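Local coordinates for phosphoribosylaminoimidazole carboxylase, ATPase subunit (Thermotoga maritima, PDB 3AX6) that catalyses the ATP-dependent carboxylation of 5-aminoimidazole ribonucleotide with bicarbonate to N5-carboxyaminoimidazole ribonucleotide in purine biosynthesis, at the adenosine-5'-diphosphate site. Numbering follows the deposited sequence.

The adenosine-5'-diphosphate site. Residues 101, 136, 138, 149, 169-172, 174, 177, 246, 256. With ADP (adenosine-5'-diphosphate), chain B.
This is the nucleotide pocket of an ATP-grasp ligase, with ADP, a product of the reaction, lying between strands 135-139 and 149-152 on one side and strands 239-248 and 253-259 on the other. Adenine is read along the edge that carries N6 and N1. The backbone N-H of Val172 points almost straight at N1 (2.8 Å, 169° at the hydrogen), while the carbonyl O of Glu170 takes a hydrogen from the 6-amino group N6 in the carbonyl plane (3.1 Å). A second N6 hydrogen goes to Glu169 OE2, which accepts it through its anti lone pair at a short 2.5 Å. A base with a 6-oxo group and a protonated N1 would mismatch this pattern of donor and acceptors. Glu169 reaches N6 with CG in the crowded position between backbone N and carbonyl carbon (chi1 67°). The same OE2 is also met from above the carboxylate plane by Lys138 NZ, a salt bridge that probably helps keep Glu169 charged. Lys138 runs extended, and its NZ joins base to phosphate, donating to N7 (3.0 Å) and to the alpha-phosphate oxygen O1A (3.1 Å). An alanine here would probably loosen both the N7 end of adenine and the alpha-phosphate, and leave Glu169 less firmly placed. Farther along, Lys101 NZ forms a longer salt bridge to O1A, and Asn256 ND2 gives weak bonds to O1A and O2A. The purine faces are held by apolar groups: Val136 CG2 packs against the six-membered ring, and Phe246 turns the CE2-CZ edge of its ring to the ADP base, planes 71° apart. Ile174 CD1 sits over the centre of one face of the Phe246 ring and Asn256 CB lies toward the rim of the other, so the ring is held between them. At the ribose, Glu177 spreads its carboxylate across the diol: OE1 takes the 3'-hydroxyl by its syn lone pair, and OE2 takes the 2'-hydroxyl O2' (2.8 Å), a pairing that would favour ribose over deoxyribose.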
loop_
_atom_site.group_PDB
_atom_site.type_symbol
_atom_site.label_atom_id
_atom_site.label_comp_id
_atom_site.label_asym_id
_atom_site.label_seq_id
_atom_site.Cartn_x
_atom_site.Cartn_y
_atom_site.Cartn_z
ATOM N N LYS A 101 -12.356 31.632 1.919
ATOM C CA LYS A 101 -11.038 32.160 2.221
ATOM C C LYS A 101 -11.021 33.321 3.195
ATOM O O LYS A 101 -10.085 33.448 3.975
ATOM C CB LYS A 101 -10.325 32.563 0.934
ATOM C CG LYS A 101 -9.974 31.394 0.027
ATOM C CD LYS A 101 -8.933 31.807 -1.000
ATOM C CE LYS A 101 -8.436 30.616 -1.791
ATOM N NZ LYS A 101 -7.286 30.988 -2.656
ATOM N N VAL A 136 -2.714 41.629 -3.883
ATOM C CA VAL A 136 -3.302 40.381 -4.348
ATOM C C VAL A 136 -4.784 40.264 -4.022
ATOM O O VAL A 136 -5.196 40.447 -2.875
ATOM C CB VAL A 136 -2.572 39.173 -3.739
ATOM C CG1 VAL A 136 -3.059 37.888 -4.385
ATOM C CG2 VAL A 136 -1.082 39.330 -3.922
ATOM N N LYS A 138 -8.228 37.835 -4.106
ATOM C CA LYS A 138 -8.625 36.436 -4.099
ATOM C C LYS A 138 -10.125 36.279 -3.952
ATOM O O LYS A 138 -10.759 36.999 -3.185
ATOM C CB LYS A 138 -7.939 35.701 -2.945
ATOM C CG LYS A 138 -6.428 35.653 -3.051
ATOM C CD LYS A 138 -5.822 34.856 -1.910
ATOM C CE LYS A 138 -4.382 34.503 -2.215
ATOM N NZ LYS A 138 -3.767 33.700 -1.136
ATOM N N VAL A 149 -6.866 33.740 -8.322
ATOM C CA VAL A 149 -5.998 34.749 -7.723
ATOM C C VAL A 149 -5.547 35.769 -8.769
ATOM O O VAL A 149 -5.103 35.404 -9.862
ATOM C CB VAL A 149 -4.739 34.121 -7.081
ATOM C CG1 VAL A 149 -3.882 33.445 -8.145
ATOM C CG2 VAL A 149 -3.942 35.195 -6.363
ATOM N N GLU A 169 -5.177 40.954 -0.019
ATOM C CA GLU A 169 -4.107 40.639 0.912
ATOM C C GLU A 169 -2.796 41.168 0.351
ATOM O O GLU A 169 -2.628 41.301 -0.866
ATOM C CB GLU A 169 -4.036 39.136 1.232
ATOM C CG GLU A 169 -3.633 38.188 0.128
ATOM C CD GLU A 169 -3.584 36.743 0.628
ATOM O OE1 GLU A 169 -4.599 36.268 1.177
ATOM O OE2 GLU A 169 -2.535 36.079 0.481
ATOM N N GLU A 170 -1.881 41.506 1.250
ATOM C CA GLU A 170 -0.595 42.060 0.857
ATOM C C GLU A 170 0.209 41.086 0.016
ATOM O O GLU A 170 0.097 39.869 0.181
ATOM C CB GLU A 170 0.206 42.451 2.097
ATOM C CG GLU A 170 0.634 41.272 2.952
ATOM C CD GLU A 170 1.521 41.693 4.101
ATOM O OE1 GLU A 170 2.523 42.394 3.838
ATOM O OE2 GLU A 170 1.222 41.323 5.260
ATOM N N PHE A 171 1.021 41.631 -0.883
ATOM C CA PHE A 171 1.859 40.810 -1.740
ATOM C C PHE A 171 3.027 40.278 -0.923
ATOM O O PHE A 171 3.760 41.044 -0.301
ATOM C CB PHE A 171 2.405 41.616 -2.915
ATOM C CG PHE A 171 3.181 40.788 -3.889
ATOM C CD1 PHE A 171 2.525 40.000 -4.825
ATOM C CD2 PHE A 171 4.569 40.751 -3.837
ATOM C CE1 PHE A 171 3.243 39.179 -5.699
ATOM C CE2 PHE A 171 5.298 39.937 -4.702
ATOM C CZ PHE A 171 4.634 39.148 -5.635
ATOM N N VAL A 172 3.194 38.961 -0.935
ATOM C CA VAL A 172 4.258 38.300 -0.192
ATOM C C VAL A 172 5.402 37.858 -1.108
ATOM O O VAL A 172 5.171 37.247 -2.153
ATOM C CB VAL A 172 3.696 37.050 0.552
ATOM C CG1 VAL A 172 4.833 36.194 1.082
ATOM C CG2 VAL A 172 2.776 37.486 1.692
ATOM N N ILE A 174 7.628 35.382 -1.747
ATOM C CA ILE A 174 7.841 33.976 -1.431
ATOM C C ILE A 174 9.230 33.466 -1.789
ATOM O O ILE A 174 9.708 33.670 -2.899
ATOM C CB ILE A 174 6.779 33.100 -2.142
ATOM C CG1 ILE A 174 5.383 33.523 -1.684
ATOM C CG2 ILE A 174 6.994 31.622 -1.814
ATOM C CD1 ILE A 174 4.262 32.865 -2.456
ATOM N N GLU A 177 7.622 27.536 -1.064
ATOM C CA GLU A 177 6.245 27.238 -0.691
ATOM C C GLU A 177 6.280 25.873 -0.030
ATOM O O GLU A 177 6.772 24.903 -0.606
ATOM C CB GLU A 177 5.327 27.274 -1.919
ATOM C CG GLU A 177 5.100 28.708 -2.412
ATOM C CD GLU A 177 4.007 28.829 -3.461
ATOM O OE1 GLU A 177 2.908 28.287 -3.227
ATOM O OE2 GLU A 177 4.242 29.481 -4.510
ATOM N N PHE A 246 3.867 29.714 3.344
ATOM C CA PHE A 246 4.861 30.455 2.575
ATOM C C PHE A 246 6.050 30.767 3.464
ATOM O O PHE A 246 5.879 31.164 4.616
ATOM C CB PHE A 246 4.323 31.804 2.090
ATOM C CG PHE A 246 3.220 31.717 1.085
ATOM C CD1 PHE A 246 3.161 30.671 0.172
ATOM C CD2 PHE A 246 2.260 32.721 1.017
ATOM C CE1 PHE A 246 2.169 30.624 -0.791
ATOM C CE2 PHE A 246 1.260 32.686 0.052
ATOM C CZ PHE A 246 1.215 31.632 -0.856
ATOM N N ASN A 256 -1.078 29.966 4.104
ATOM C CA ASN A 256 -1.872 30.414 2.970
ATOM C C ASN A 256 -3.166 29.639 2.755
ATOM O O ASN A 256 -4.200 30.228 2.438
ATOM C CB ASN A 256 -1.013 30.335 1.702
ATOM C CG ASN A 256 -1.821 30.496 0.432
ATOM O OD1 ASN A 256 -2.506 31.494 0.245
ATOM N ND2 ASN A 256 -1.735 29.513 -0.452
HETATM P PB ADP B . -5.211 28.520 -5.310
HETATM O O1B ADP B . -4.447 27.509 -4.525
HETATM O O2B ADP B . -4.779 28.411 -6.868
HETATM O O3B ADP B . -6.856 28.211 -5.133
HETATM P PA ADP B . -3.516 30.305 -4.008
HETATM O O1A ADP B . -3.802 31.011 -2.736
HETATM O O2A ADP B . -2.723 28.930 -3.669
HETATM O O3A ADP B . -4.947 30.058 -4.788
HETATM O "O5'" ADP B . -2.619 31.289 -4.945
HETATM C "C5'" ADP B . -1.850 30.489 -5.857
HETATM C "C4'" ADP B . -0.425 31.040 -5.987
HETATM O "O4'" ADP B . -0.429 32.505 -6.000
HETATM C "C3'" ADP B . 0.455 30.613 -4.800
HETATM O "O3'" ADP B . 1.055 29.324 -5.004
HETATM C "C2'" ADP B . 1.467 31.753 -4.704
HETATM O "O2'" ADP B . 2.610 31.502 -5.525
HETATM C "C1'" ADP B . 0.665 32.987 -5.161
HETATM N N9 ADP B . 0.173 33.775 -4.011
HETATM C C8 ADP B . -0.918 33.504 -3.220
HETATM N N7 ADP B . -1.048 34.409 -2.297
HETATM C C5 ADP B . -0.062 35.322 -2.425
HETATM C C6 ADP B . 0.313 36.505 -1.731
HETATM N N6 ADP B . -0.417 36.939 -0.649
HETATM N N1 ADP B . 1.396 37.196 -2.150
HETATM C C2 ADP B . 2.121 36.792 -3.198
HETATM N N3 ADP B . 1.805 35.686 -3.877
HETATM C C4 ADP B . 0.738 34.930 -3.530
#